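Local atomic coordinates of homoserine O-acetyltransferase (PDB entry 5EFZ), a protein that hydrolyses ethyl acetate to ethanol and acetate, a step in the bacterial degradation of short-chain methyl ketones such as 2-butanone. Residues 183-187 / 306-310; 175-179 / 312-316; 227-232 / 331-336; 121-127 / 271-276; 217-223 / 254-258. One frame throughout, in Å; residues are numbered along the deposited sequence.

The five contacts lie within, or bind to the alpha/beta hydrolase core, the largely helical region between strands 170-174 and 296-300. Contact 2 joins the loop straight after strand 170-174 to helix 310-317, which follows the neighbouring parallel strand 296-300. Contact 1, nested within the loop it closes and about 10 Å away centre to centre, joins helix 182-196 to the turn after the inferred catalytic D305. Contact 3 crosses both along the chain and holds H334, the probable catalytic histidine. Contact 4 connects helices 124-139 and 263-274. Contact 5 pairs two helices of the insertion, about 25 Å from contact 2 between centres. F307 of contact 1 touches H334, W223 of contact 5 and W273 of contact 4, so four contacts converge beside the active site.

Contact 1 (183-187 / 306-310); sequences HDFLF and QFFTV
The ring of F307 (chi1 p) packs against F187, whose CE2 sits over one of its faces, 3.7 Å from F307 CE2; the centroids are 4.8 Å apart and the planes incline at 49°. F187 and D184, both with chi1 t, project from one side of helix 183-187. That helix faces the irregular backbone of 306-310 with D184 CA 6.1 Å from F307 CA. D184 OD1 comes within 3.2 Å of F307 CD1, while D184 OD2 is 3.2 Å from F308 CZ and hydrogen-bonds to N180 and W273. This is the loop that follows the acid of the triad in an alpha/beta hydrolase: the backbone N atoms of F307 and F308 both bond to D305, the inferred catalytic aspartate, and F308 packs on S151, the inferred nucleophile. A water bridges H183 ND1 (2.6 Å) and F307 O (2.7 Å), donating to the carbonyl. H183 NE2 instead bonds to L225 O of the second subunit. T309 N-caps helix 310-317, its OG1 bonding to D312 N.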
# COMPACT_ATOMS: atom_id res chain seq x y z
N HIS A 183 -7.56 -2.29 8.31
CA HIS A 183 -6.54 -2.20 7.26
C HIS A 183 -5.30 -1.50 7.81
O HIS A 183 -4.17 -1.87 7.49
CB HIS A 183 -7.11 -1.46 6.02
CG HIS A 183 -6.12 -1.27 4.91
ND1 HIS A 183 -5.37 -0.11 4.76
CD2 HIS A 183 -5.80 -2.06 3.86
CE1 HIS A 183 -4.59 -0.23 3.70
NE2 HIS A 183 -4.83 -1.40 3.13
N ASP A 184 -5.49 -0.46 8.63
CA ASP A 184 -4.34 0.26 9.15
C ASP A 184 -3.59 -0.61 10.17
O ASP A 184 -2.35 -0.61 10.25
CB ASP A 184 -4.79 1.58 9.78
CG ASP A 184 -3.64 2.52 10.04
OD1 ASP A 184 -2.62 2.46 9.30
OD2 ASP A 184 -3.76 3.34 10.97
N PHE A 185 -4.36 -1.36 10.95
CA PHE A 185 -3.78 -2.31 11.89
C PHE A 185 -2.91 -3.35 11.18
O PHE A 185 -1.81 -3.67 11.64
CB PHE A 185 -4.89 -3.02 12.68
CG PHE A 185 -4.38 -3.92 13.79
CD1 PHE A 185 -3.95 -5.22 13.53
CD2 PHE A 185 -4.41 -3.48 15.11
CE1 PHE A 185 -3.49 -6.04 14.58
CE2 PHE A 185 -3.97 -4.30 16.15
CZ PHE A 185 -3.50 -5.57 15.88
N LEU A 186 -3.41 -3.87 10.06
CA LEU A 186 -2.59 -4.80 9.25
C LEU A 186 -1.30 -4.16 8.72
O LEU A 186 -0.21 -4.79 8.74
CB LEU A 186 -3.43 -5.32 8.08
CG LEU A 186 -2.65 -6.20 7.08
CD1 LEU A 186 -2.26 -7.55 7.72
CD2 LEU A 186 -3.52 -6.43 5.84
N PHE A 187 -1.40 -2.94 8.19
CA PHE A 187 -0.22 -2.23 7.74
C PHE A 187 0.83 -2.15 8.85
O PHE A 187 2.00 -2.44 8.65
CB PHE A 187 -0.61 -0.82 7.31
CG PHE A 187 0.55 0.09 7.01
CD1 PHE A 187 1.63 -0.35 6.27
CD2 PHE A 187 0.51 1.44 7.42
CE1 PHE A 187 2.71 0.55 5.96
CE2 PHE A 187 1.59 2.31 7.13
CZ PHE A 187 2.67 1.87 6.41
N GLN A 306 -2.52 6.89 1.54
CA GLN A 306 -2.87 5.51 1.26
C GLN A 306 -3.49 4.74 2.41
O GLN A 306 -4.02 3.66 2.18
CB GLN A 306 -1.63 4.77 0.78
CG GLN A 306 -0.96 5.44 -0.41
CD GLN A 306 -1.86 5.54 -1.61
OE1 GLN A 306 -2.45 4.54 -2.03
NE2 GLN A 306 -1.99 6.75 -2.18
N PHE A 307 -3.36 5.22 3.65
CA PHE A 307 -3.87 4.39 4.74
C PHE A 307 -4.72 5.12 5.77
O PHE A 307 -5.49 4.46 6.49
CB PHE A 307 -2.71 3.61 5.43
CG PHE A 307 -1.63 4.46 5.99
CD1 PHE A 307 -1.65 4.83 7.33
CD2 PHE A 307 -0.55 4.83 5.21
CE1 PHE A 307 -0.64 5.60 7.87
CE2 PHE A 307 0.46 5.60 5.74
CZ PHE A 307 0.42 5.98 7.08
N PHE A 308 -4.64 6.45 5.84
CA PHE A 308 -5.66 7.20 6.57
C PHE A 308 -6.45 7.94 5.48
O PHE A 308 -6.11 9.06 5.15
CB PHE A 308 -5.04 8.19 7.57
CG PHE A 308 -4.58 7.57 8.87
CD1 PHE A 308 -5.49 6.92 9.70
CD2 PHE A 308 -3.27 7.72 9.29
CE1 PHE A 308 -5.07 6.37 10.92
CE2 PHE A 308 -2.84 7.19 10.52
CZ PHE A 308 -3.74 6.52 11.33
N THR A 309 -7.45 7.30 4.87
CA THR A 309 -8.01 7.84 3.63
C THR A 309 -8.99 8.97 3.85
O THR A 309 -9.51 9.17 4.95
CB THR A 309 -8.70 6.76 2.82
OG1 THR A 309 -9.94 6.41 3.46
CG2 THR A 309 -7.78 5.52 2.73
N VAL A 310 -9.24 9.70 2.77
CA VAL A 310 -10.26 10.75 2.78
C VAL A 310 -11.60 10.16 3.23
O VAL A 310 -12.34 10.78 4.01
CB VAL A 310 -10.37 11.41 1.38
CG1 VAL A 310 -11.58 12.25 1.27
CG2 VAL A 310 -9.11 12.23 1.09
O HOH W 1 -6.06 1.87 6.24

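Contact 2 (175-179 / 312-316); sequences AGTAR and DCLSE. With EDO (1,2-ethanediol), chain M.
Both direct hydrogen bonds end on a single carboxylate. E316, near the end of helix 310-317, extends with chi1 m and chi2 t toward the loop 175-179 and accepts from two successive amides: A178 N to E316 OE1 at 2.6 Å and R179 N to E316 OE2 at 3.0 Å. The loop runs largely extended at G176 and T177, turns at A178, and sets T177 CA 6.1 Å from C313 CA and A178 CA 7.3 Å from E316 CA. A water donates to G176 O (3.1 Å) and E316 OE1 (2.7 Å), and a 1,2-ethanediol, probably from the crystallisation liquor, donates through O1 to R179 O (2.8 Å) and through O2 to E316 OE2 (2.6 Å). In alpha/beta hydrolase terms, the segments follow the adjacent parallel strands 170-174 and 296-300, and the helix leaves the loop that carries the inferred catalytic D305. Van der Waals contacts fill the interval: T177 CG2 lies 4.0 Å from D312 CB and 4.1 Å from C313 SG, which is itself 3.6 Å from G176 O. Within the helix, S315 OG (chi1 p) donates to D312 O at 2.8 Å. R179, with its guanidinium turned away, bonds to G284 O and S279 OG.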
# COMPACT_ATOMS: atom_id res chain seq x y z
N ALA A 175 -4.51 14.06 8.85
CA ALA A 175 -4.09 12.75 8.38
C ALA A 175 -4.10 11.68 9.49
O ALA A 175 -3.13 10.95 9.69
CB ALA A 175 -2.70 12.88 7.75
N GLY A 176 -5.23 11.54 10.17
CA GLY A 176 -5.36 10.48 11.15
C GLY A 176 -6.81 10.28 11.55
O GLY A 176 -7.68 11.12 11.25
N THR A 177 -7.10 9.17 12.23
CA THR A 177 -8.49 8.87 12.61
C THR A 177 -8.66 8.74 14.11
O THR A 177 -7.68 8.61 14.88
CB THR A 177 -8.97 7.55 11.97
OG1 THR A 177 -8.02 6.53 12.28
CG2 THR A 177 -9.06 7.66 10.43
N ALA A 178 -9.91 8.76 14.53
CA ALA A 178 -10.26 8.67 15.93
C ALA A 178 -10.36 7.21 16.39
O ALA A 178 -10.19 6.93 17.57
CB ALA A 178 -11.59 9.41 16.19
N ARG A 179 -10.68 6.30 15.48
CA ARG A 179 -10.67 4.87 15.79
C ARG A 179 -9.97 4.12 14.67
O ARG A 179 -10.37 4.24 13.51
CB ARG A 179 -12.08 4.30 15.96
CG ARG A 179 -12.07 2.77 16.24
CD ARG A 179 -13.36 2.28 16.89
NE ARG A 179 -14.48 2.27 15.95
CZ ARG A 179 -15.75 2.02 16.31
NH1 ARG A 179 -16.06 1.77 17.59
NH2 ARG A 179 -16.70 2.04 15.38
N ASP A 312 -12.11 7.36 5.07
CA ASP A 312 -12.00 7.04 6.50
C ASP A 312 -12.32 8.28 7.35
O ASP A 312 -13.10 8.21 8.31
CB ASP A 312 -10.60 6.57 6.89
CG ASP A 312 -10.26 5.15 6.38
OD1 ASP A 312 -11.17 4.33 6.12
OD2 ASP A 312 -9.04 4.88 6.23
N CYS A 313 -11.73 9.42 6.99
CA CYS A 313 -11.83 10.59 7.85
C CYS A 313 -13.17 11.25 7.65
O CYS A 313 -13.71 11.81 8.59
CB CYS A 313 -10.71 11.59 7.58
SG CYS A 313 -9.07 10.86 7.93
N LEU A 314 -13.70 11.18 6.43
CA LEU A 314 -15.02 11.75 6.20
C LEU A 314 -16.07 11.03 7.07
O LEU A 314 -16.98 11.67 7.63
CB LEU A 314 -15.37 11.66 4.72
CG LEU A 314 -16.76 12.20 4.34
CD1 LEU A 314 -16.91 13.69 4.73
CD2 LEU A 314 -17.03 11.98 2.87
N SER A 315 -15.96 9.70 7.20
CA SER A 315 -16.99 8.96 7.93
C SER A 315 -16.99 9.35 9.40
O SER A 315 -18.06 9.37 10.02
CB SER A 315 -16.79 7.44 7.79
OG SER A 315 -15.62 7.02 8.45
N GLU A 316 -15.83 9.71 9.93
CA GLU A 316 -15.74 10.19 11.33
C GLU A 316 -16.21 11.66 11.45
O GLU A 316 -16.89 12.03 12.41
CB GLU A 316 -14.31 10.07 11.85
CG GLU A 316 -13.85 8.60 11.97
CD GLU A 316 -12.49 8.42 12.63
OE1 GLU A 316 -11.65 9.37 12.67
OE2 GLU A 316 -12.27 7.30 13.13
C1 EDO M . -11.91 4.92 10.24
O1 EDO M . -11.31 3.82 10.93
C2 EDO M . -13.34 5.09 10.74
O2 EDO M . -13.37 5.10 12.18
O HOH W 2 -10.74 11.36 11.06

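Contact 3 (227-232 / 331-336); sequences GWSPEF and IDGHLG. With ACT (acetate ion), chain O.
I331 opens the loop 331-336 by accepting, at its O, a 2.6 Å hydrogen bond from S229 OG. S229 (chi1 p) is the N-cap of helix 230-234, so the same OG also accepts from F232 N at 2.9 Å. The I331 side chain (chi1 p) leans on E231, CB to CB 4.1 Å. At D332 the carbonyl O receives a CA-H...O contact from W228 CA (3.2 Å), while OD1 lies near the plane of the F232 ring at its edge, 3.4 Å from F232 CD1; OD2 is bound to R237 and T340. G333 has phi 67° and psi -151°, and its CA lies 3.6 Å from W228 O and 4.5 Å from W228 CA. A side chain here would collide with W228 O. H334 begins a short 3-10 turn, its CA 5.2 Å from G227 CA. L335 N donates to G227 O at 2.7 Å, and L335 CB sits over the six-membered ring of W228, 3.4 Å from its centroid and 7° off the normal, a CH-pi contact. G336 N closes the turn on G333 O at 2.9 Å. The backbone bonds thus flank H334, whose ND1 bonds to D305 while NE2 donates to acetate O at 2.7 Å. The acetate also bonds to S151 OG and the backbone N of Y68 and M152, a geometry consistent with a Ser-His-Asp triad and its oxyanion hole.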
# COMPACT_ATOMS: atom_id res chain seq x y z
N GLY A 227 3.66 5.19 2.19
CA GLY A 227 3.73 6.50 2.84
C GLY A 227 3.57 7.69 1.92
O GLY A 227 3.35 8.81 2.38
N TRP A 228 3.69 7.45 0.61
CA TRP A 228 3.61 8.57 -0.36
C TRP A 228 2.38 8.33 -1.22
O TRP A 228 1.27 8.22 -0.68
CB TRP A 228 4.90 8.68 -1.17
CG TRP A 228 6.15 8.83 -0.29
CD1 TRP A 228 7.03 7.84 0.10
CD2 TRP A 228 6.62 10.04 0.33
NE1 TRP A 228 8.04 8.38 0.89
CE2 TRP A 228 7.78 9.72 1.06
CE3 TRP A 228 6.16 11.38 0.30
CZ2 TRP A 228 8.51 10.69 1.78
CZ3 TRP A 228 6.88 12.34 1.03
CH2 TRP A 228 8.06 11.99 1.74
N SER A 229 2.53 8.25 -2.54
CA SER A 229 1.43 7.77 -3.38
C SER A 229 2.00 7.32 -4.72
O SER A 229 3.12 7.67 -5.07
CB SER A 229 0.35 8.85 -3.61
OG SER A 229 0.83 9.81 -4.54
N PRO A 230 1.23 6.50 -5.46
CA PRO A 230 1.70 6.19 -6.81
C PRO A 230 1.91 7.46 -7.67
O PRO A 230 2.84 7.53 -8.47
CB PRO A 230 0.58 5.31 -7.38
CG PRO A 230 0.04 4.60 -6.12
CD PRO A 230 0.08 5.67 -5.05
N GLU A 231 1.05 8.46 -7.49
CA GLU A 231 1.19 9.71 -8.24
C GLU A 231 2.45 10.49 -7.89
O GLU A 231 3.06 11.12 -8.75
CB GLU A 231 -0.02 10.63 -8.00
CG GLU A 231 -1.19 10.39 -8.91
CD GLU A 231 -0.84 10.55 -10.37
OE1 GLU A 231 -0.94 11.67 -10.93
OE2 GLU A 231 -0.44 9.54 -10.97
N PHE A 232 2.81 10.46 -6.60
CA PHE A 232 4.08 11.05 -6.14
C PHE A 232 5.23 10.60 -7.03
O PHE A 232 6.03 11.41 -7.55
CB PHE A 232 4.33 10.64 -4.68
CG PHE A 232 5.63 11.16 -4.06
CD1 PHE A 232 5.68 12.41 -3.46
CD2 PHE A 232 6.75 10.33 -3.96
CE1 PHE A 232 6.88 12.89 -2.82
CE2 PHE A 232 7.91 10.76 -3.33
CZ PHE A 232 7.99 12.05 -2.76
N ILE A 331 -0.41 15.21 -3.57
CA ILE A 331 -0.07 13.88 -4.07
C ILE A 331 1.07 13.26 -3.25
O ILE A 331 1.44 12.10 -3.48
CB ILE A 331 0.31 13.90 -5.57
CG1 ILE A 331 1.58 14.73 -5.78
CG2 ILE A 331 -0.88 14.41 -6.44
CD1 ILE A 331 2.15 14.60 -7.16
N ASP A 332 1.64 14.02 -2.30
CA ASP A 332 2.72 13.45 -1.48
C ASP A 332 2.14 12.46 -0.47
O ASP A 332 2.87 11.68 0.13
CB ASP A 332 3.53 14.52 -0.72
CG ASP A 332 4.44 15.34 -1.64
OD1 ASP A 332 4.18 15.42 -2.87
OD2 ASP A 332 5.40 15.95 -1.14
N GLY A 333 0.83 12.46 -0.30
CA GLY A 333 0.22 11.42 0.54
C GLY A 333 0.62 11.58 1.99
O GLY A 333 0.96 12.68 2.47
N HIS A 334 0.65 10.46 2.70
CA HIS A 334 0.81 10.54 4.14
C HIS A 334 2.07 11.30 4.58
O HIS A 334 2.03 12.17 5.50
CB HIS A 334 0.85 9.13 4.72
CG HIS A 334 0.75 9.13 6.21
ND1 HIS A 334 -0.44 9.35 6.88
CD2 HIS A 334 1.70 8.97 7.17
CE1 HIS A 334 -0.23 9.29 8.19
NE2 HIS A 334 1.07 9.06 8.39
N LEU A 335 3.20 11.00 3.94
CA LEU A 335 4.46 11.59 4.40
C LEU A 335 4.66 13.01 3.88
O LEU A 335 5.71 13.62 4.14
CB LEU A 335 5.65 10.70 4.02
CG LEU A 335 5.65 9.40 4.83
CD1 LEU A 335 6.78 8.46 4.37
CD2 LEU A 335 5.74 9.70 6.34
N GLY A 336 3.65 13.57 3.22
CA GLY A 336 3.56 15.02 3.07
C GLY A 336 3.57 15.69 4.45
O GLY A 336 3.85 16.88 4.55
C ACT O . 2.83 8.86 11.59
O ACT O . 2.11 8.29 10.73
OXT ACT O . 2.37 8.96 12.78
CH3 ACT O . 4.16 9.42 11.20

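Contact 4 (121-127 / 271-276); sequences NVRIGDD and WKWQRG
K272 stretches from helix 263-274 to the start of helix 124-139 with chi1 and chi2 t, chi3 m and chi4 t. Its NZ reaches D127 OD2 at 2.4 Å, a very short salt bridge, and its aliphatic part is sheathed by V122 (CG1 to K272 CE 3.9 Å) and I124 (CD1 to K272 CG 3.8 Å). The backbones approach with R123 CA 5.0 Å from K272 CA and I124 CA 5.8 Å from G276 CA. I124 (chi1 and chi2 m) also brings CG1 to 3.9 Å from G276 CA. W271 (chi1 t) offers a face to N121 (chi1 m): N121 CB stands 3.5 Å from the six-membered ring centroid, 9° off the normal, in a CH-pi contact. R123, the N-cap residue, has chi1 m, then chi2 and chi3 t; its CG lies at the edge of the W271 ring, 3.7 Å from W271 CZ3, and its guanidinium turns one face to W271 CH2 and forms a salt bridge to E37. R123 N donates to D126 OD2 (2.8 Å), the N3 side-chain half of a capping box. Waters link R123 NH1 (2.9 Å) to R275 O (2.7 Å) and I124 N (2.9 Å) to K272 O (2.8 Å). D127 thus balances the buried charge of K272, and I99 O and Q98 OE1 complete the hydrogen bonding of its NZ; the pair ties a helix of the insertion to the hydrolase core.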
# COMPACT_ATOMS: atom_id res chain seq x y z
N ASN A 121 3.15 -1.70 27.49
CA ASN A 121 2.30 -1.35 26.36
C ASN A 121 1.60 -0.04 26.71
O ASN A 121 0.84 0.02 27.66
CB ASN A 121 1.28 -2.46 26.09
CG ASN A 121 1.94 -3.69 25.50
OD1 ASN A 121 2.91 -3.59 24.76
ND2 ASN A 121 1.40 -4.86 25.82
N VAL A 122 1.92 1.02 25.96
CA VAL A 122 1.37 2.34 26.21
C VAL A 122 0.29 2.67 25.17
O VAL A 122 0.44 2.37 23.98
CB VAL A 122 2.48 3.40 26.18
CG1 VAL A 122 1.93 4.80 26.45
CG2 VAL A 122 3.57 3.06 27.22
N ARG A 123 -0.82 3.24 25.63
CA ARG A 123 -1.92 3.60 24.74
C ARG A 123 -1.97 5.12 24.51
O ARG A 123 -1.41 5.90 25.29
CB ARG A 123 -3.27 3.11 25.32
CG ARG A 123 -3.49 1.58 25.27
CD ARG A 123 -4.86 1.20 25.85
NE ARG A 123 -5.11 -0.25 25.73
CZ ARG A 123 -5.66 -0.84 24.66
NH1 ARG A 123 -6.02 -0.14 23.60
NH2 ARG A 123 -5.85 -2.16 24.67
N ILE A 124 -2.66 5.51 23.44
CA ILE A 124 -2.89 6.93 23.15
C ILE A 124 -3.46 7.64 24.39
O ILE A 124 -3.03 8.75 24.73
CB ILE A 124 -3.86 7.10 21.97
CG1 ILE A 124 -3.23 6.57 20.66
CG2 ILE A 124 -4.28 8.58 21.81
CD1 ILE A 124 -2.05 7.39 20.13
N GLY A 125 -4.38 6.98 25.09
CA GLY A 125 -4.98 7.59 26.28
C GLY A 125 -3.96 7.86 27.39
O GLY A 125 -4.13 8.81 28.18
N ASP A 126 -2.91 7.04 27.48
CA ASP A 126 -1.87 7.29 28.47
C ASP A 126 -1.11 8.57 28.15
O ASP A 126 -0.85 9.36 29.04
CB ASP A 126 -0.89 6.09 28.56
CG ASP A 126 -1.59 4.79 28.98
OD1 ASP A 126 -2.39 4.82 29.95
OD2 ASP A 126 -1.33 3.73 28.35
N ASP A 127 -0.73 8.78 26.88
CA ASP A 127 -0.14 10.06 26.48
C ASP A 127 -1.01 11.27 26.83
O ASP A 127 -0.53 12.29 27.36
CB ASP A 127 0.12 10.08 24.97
CG ASP A 127 1.37 9.28 24.59
OD1 ASP A 127 2.48 9.70 24.96
OD2 ASP A 127 1.24 8.25 23.90
N TRP A 271 2.64 -0.29 18.42
CA TRP A 271 1.59 -0.97 19.20
C TRP A 271 0.51 0.05 19.57
O TRP A 271 -0.70 -0.22 19.53
CB TRP A 271 2.17 -1.61 20.48
CG TRP A 271 1.21 -2.49 21.27
CD1 TRP A 271 1.11 -3.87 21.21
CD2 TRP A 271 0.27 -2.07 22.26
NE1 TRP A 271 0.15 -4.31 22.09
CE2 TRP A 271 -0.38 -3.22 22.75
CE3 TRP A 271 -0.08 -0.81 22.78
CZ2 TRP A 271 -1.38 -3.16 23.71
CZ3 TRP A 271 -1.09 -0.74 23.74
CH2 TRP A 271 -1.71 -1.91 24.21
N LYS A 272 0.98 1.22 19.95
CA LYS A 272 0.10 2.30 20.40
C LYS A 272 -0.79 2.75 19.23
O LYS A 272 -2.01 2.91 19.36
CB LYS A 272 0.93 3.46 20.93
CG LYS A 272 0.10 4.62 21.49
CD LYS A 272 0.98 5.86 21.77
CE LYS A 272 2.23 5.55 22.62
NZ LYS A 272 2.88 6.88 22.92
N TRP A 273 -0.13 3.03 18.12
CA TRP A 273 -0.79 3.46 16.88
C TRP A 273 -1.89 2.47 16.49
O TRP A 273 -3.01 2.86 16.16
CB TRP A 273 0.29 3.60 15.79
CG TRP A 273 -0.12 3.76 14.34
CD1 TRP A 273 -1.35 4.09 13.81
CD2 TRP A 273 0.76 3.56 13.22
NE1 TRP A 273 -1.28 4.09 12.41
CE2 TRP A 273 0.01 3.77 12.04
CE3 TRP A 273 2.10 3.20 13.11
CZ2 TRP A 273 0.58 3.64 10.75
CZ3 TRP A 273 2.67 3.06 11.83
CH2 TRP A 273 1.90 3.29 10.68
N GLN A 274 -1.57 1.17 16.52
CA GLN A 274 -2.55 0.15 16.15
C GLN A 274 -3.87 0.22 16.92
O GLN A 274 -4.91 -0.21 16.44
CB GLN A 274 -1.96 -1.25 16.40
CG GLN A 274 -0.98 -1.69 15.33
CD GLN A 274 -0.50 -3.11 15.58
OE1 GLN A 274 -0.10 -3.46 16.70
NE2 GLN A 274 -0.55 -3.96 14.53
N ARG A 275 -3.79 0.71 18.15
CA ARG A 275 -4.92 0.60 19.08
C ARG A 275 -5.61 1.92 19.41
O ARG A 275 -6.51 1.93 20.25
CB ARG A 275 -4.44 -0.08 20.36
CG ARG A 275 -4.32 -1.61 20.17
CD ARG A 275 -3.35 -2.24 21.12
NE ARG A 275 -3.16 -3.66 20.75
CZ ARG A 275 -2.30 -4.08 19.82
NH1 ARG A 275 -1.52 -3.21 19.18
NH2 ARG A 275 -2.23 -5.36 19.53
N GLY A 276 -5.22 3.00 18.74
CA GLY A 276 -5.89 4.29 18.95
C GLY A 276 -7.40 4.12 18.76
O GLY A 276 -7.85 3.65 17.71
O HOH W 3 -5.85 2.60 22.76
O HOH W 4 -3.34 3.22 21.75

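Contact 5 (217-223 / 254-258); sequences ERHAKLW and MKRYF
A220 CB forms the apolar centre, 3.7 Å from K255 CA, 3.6 Å from M254 O and 3.8 Å from F258 CD2. The small alanine lets the two helices come close: A220 CA is 5.2 Å from K255 CA, and the axes of the segments approach to 8.4 Å, with N-to-C directions 127° apart. Around this point F258 (chi1 m) joins H219 and W223 in an aromatic cluster. H219 (chi1 t) directs its edge to the face of F258 in a T-shaped pair, centroids 5.0 Å apart and planes at 88°. The five-membered ring of W223 is nearly parallel to F258, at 25°, but slid aside, with W223 CD1 3.3 Å from F258 CZ. M254, m at all three chi angles, places CE 3.5 Å from W223 CB. At the polar edge, K255 extends (chi2 to chi4 t) until NZ is 3.3 Å from E217 OE1, a salt bridge whose hydrogen bond is weak. K221 NZ instead pairs with E189 and E193 of the second subunit. Both helices belong to the insertion after strand 170-174, the usual lid position in alpha/beta hydrolases; helix 213-227 rests on helix 182-196, where H219 ND1 bonds to L191 O and L222 packs on A194, and W223 reaches H334.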
# COMPACT_ATOMS: atom_id res chain seq x y z
N GLU A 217 15.74 -1.35 7.43
CA GLU A 217 15.65 -1.09 5.98
C GLU A 217 14.34 -1.65 5.38
O GLU A 217 13.74 -1.02 4.53
CB GLU A 217 16.86 -1.70 5.25
CG GLU A 217 18.16 -0.91 5.45
CD GLU A 217 19.28 -1.33 4.50
OE1 GLU A 217 19.03 -2.15 3.57
OE2 GLU A 217 20.41 -0.83 4.69
N ARG A 218 13.91 -2.85 5.81
CA ARG A 218 12.66 -3.43 5.28
C ARG A 218 11.48 -2.57 5.71
O ARG A 218 10.52 -2.35 4.95
CB ARG A 218 12.46 -4.91 5.76
CG ARG A 218 13.54 -5.89 5.26
CD ARG A 218 13.42 -7.30 5.94
NE ARG A 218 14.54 -8.20 5.59
CZ ARG A 218 15.23 -8.92 6.48
NH1 ARG A 218 14.94 -8.83 7.77
NH2 ARG A 218 16.22 -9.71 6.08
N HIS A 219 11.57 -2.08 6.95
CA HIS A 219 10.59 -1.17 7.52
C HIS A 219 10.52 0.10 6.66
O HIS A 219 9.43 0.55 6.27
CB HIS A 219 11.03 -0.86 8.95
CG HIS A 219 10.03 -0.13 9.80
ND1 HIS A 219 9.02 -0.78 10.45
CD2 HIS A 219 9.96 1.17 10.14
CE1 HIS A 219 8.34 0.11 11.18
NE2 HIS A 219 8.88 1.29 11.00
N ALA A 220 11.70 0.64 6.32
CA ALA A 220 11.76 1.83 5.46
C ALA A 220 11.17 1.56 4.07
O ALA A 220 10.50 2.43 3.50
CB ALA A 220 13.21 2.31 5.31
N LYS A 221 11.42 0.39 3.50
CA LYS A 221 10.86 0.09 2.18
C LYS A 221 9.34 0.03 2.23
O LYS A 221 8.65 0.50 1.32
CB LYS A 221 11.40 -1.23 1.64
CG LYS A 221 12.80 -1.17 1.08
CD LYS A 221 13.04 -2.47 0.31
CE LYS A 221 14.41 -2.61 -0.26
NZ LYS A 221 14.53 -3.94 -0.96
N LEU A 222 8.80 -0.55 3.30
CA LEU A 222 7.34 -0.62 3.45
C LEU A 222 6.75 0.77 3.59
O LEU A 222 5.67 1.05 3.07
CB LEU A 222 6.96 -1.47 4.65
CG LEU A 222 7.22 -2.95 4.45
CD1 LEU A 222 7.34 -3.68 5.81
CD2 LEU A 222 6.08 -3.56 3.62
N TRP A 223 7.44 1.65 4.31
CA TRP A 223 7.03 3.04 4.41
C TRP A 223 7.08 3.76 3.06
O TRP A 223 6.28 4.63 2.78
CB TRP A 223 7.90 3.80 5.42
CG TRP A 223 7.33 3.72 6.79
CD1 TRP A 223 7.80 2.96 7.85
CD2 TRP A 223 6.16 4.40 7.27
NE1 TRP A 223 6.99 3.17 8.96
CE2 TRP A 223 5.99 4.05 8.63
CE3 TRP A 223 5.27 5.31 6.68
CZ2 TRP A 223 4.92 4.54 9.41
CZ3 TRP A 223 4.20 5.81 7.46
CH2 TRP A 223 4.06 5.43 8.82
N MET A 254 14.66 7.47 2.70
CA MET A 254 13.81 6.63 3.56
C MET A 254 14.64 5.70 4.46
O MET A 254 14.41 5.65 5.65
CB MET A 254 12.84 5.79 2.71
CG MET A 254 11.85 6.65 1.84
SD MET A 254 10.70 7.53 2.90
CE MET A 254 9.84 6.21 3.72
N LYS A 255 15.57 4.94 3.88
CA LYS A 255 16.41 4.09 4.72
C LYS A 255 17.21 4.93 5.73
O LYS A 255 17.35 4.58 6.89
CB LYS A 255 17.36 3.25 3.87
CG LYS A 255 16.65 2.14 3.10
CD LYS A 255 17.62 1.24 2.33
CE LYS A 255 16.87 0.14 1.59
NZ LYS A 255 17.83 -0.70 0.83
N ARG A 256 17.72 6.06 5.25
CA ARG A 256 18.53 6.93 6.10
C ARG A 256 17.72 7.48 7.28
O ARG A 256 18.25 7.62 8.39
CB ARG A 256 19.13 8.07 5.26
CG ARG A 256 19.99 9.06 6.02
CD ARG A 256 20.69 10.07 5.07
NE ARG A 256 21.67 9.39 4.22
CZ ARG A 256 21.94 9.71 2.95
NH1 ARG A 256 21.34 10.74 2.36
NH2 ARG A 256 22.84 9.01 2.28
N TYR A 257 16.44 7.75 7.05
CA TYR A 257 15.55 8.29 8.10
C TYR A 257 15.43 7.29 9.26
O TYR A 257 15.55 7.67 10.43
CB TYR A 257 14.16 8.62 7.52
CG TYR A 257 13.15 9.04 8.59
CD1 TYR A 257 12.20 8.17 9.06
CD2 TYR A 257 13.19 10.32 9.14
CE1 TYR A 257 11.31 8.53 10.08
CE2 TYR A 257 12.31 10.70 10.15
CZ TYR A 257 11.37 9.80 10.59
OH TYR A 257 10.48 10.16 11.58
N PHE A 258 15.19 6.03 8.94
CA PHE A 258 14.96 5.02 9.98
C PHE A 258 16.24 4.40 10.53
O PHE A 258 16.21 3.84 11.61
CB PHE A 258 14.05 3.89 9.47
CG PHE A 258 12.59 4.30 9.35
CD1 PHE A 258 11.83 4.49 10.51
CD2 PHE A 258 12.00 4.53 8.11
CE1 PHE A 258 10.48 4.88 10.42
CE2 PHE A 258 10.64 4.91 8.01
CZ PHE A 258 9.91 5.11 9.17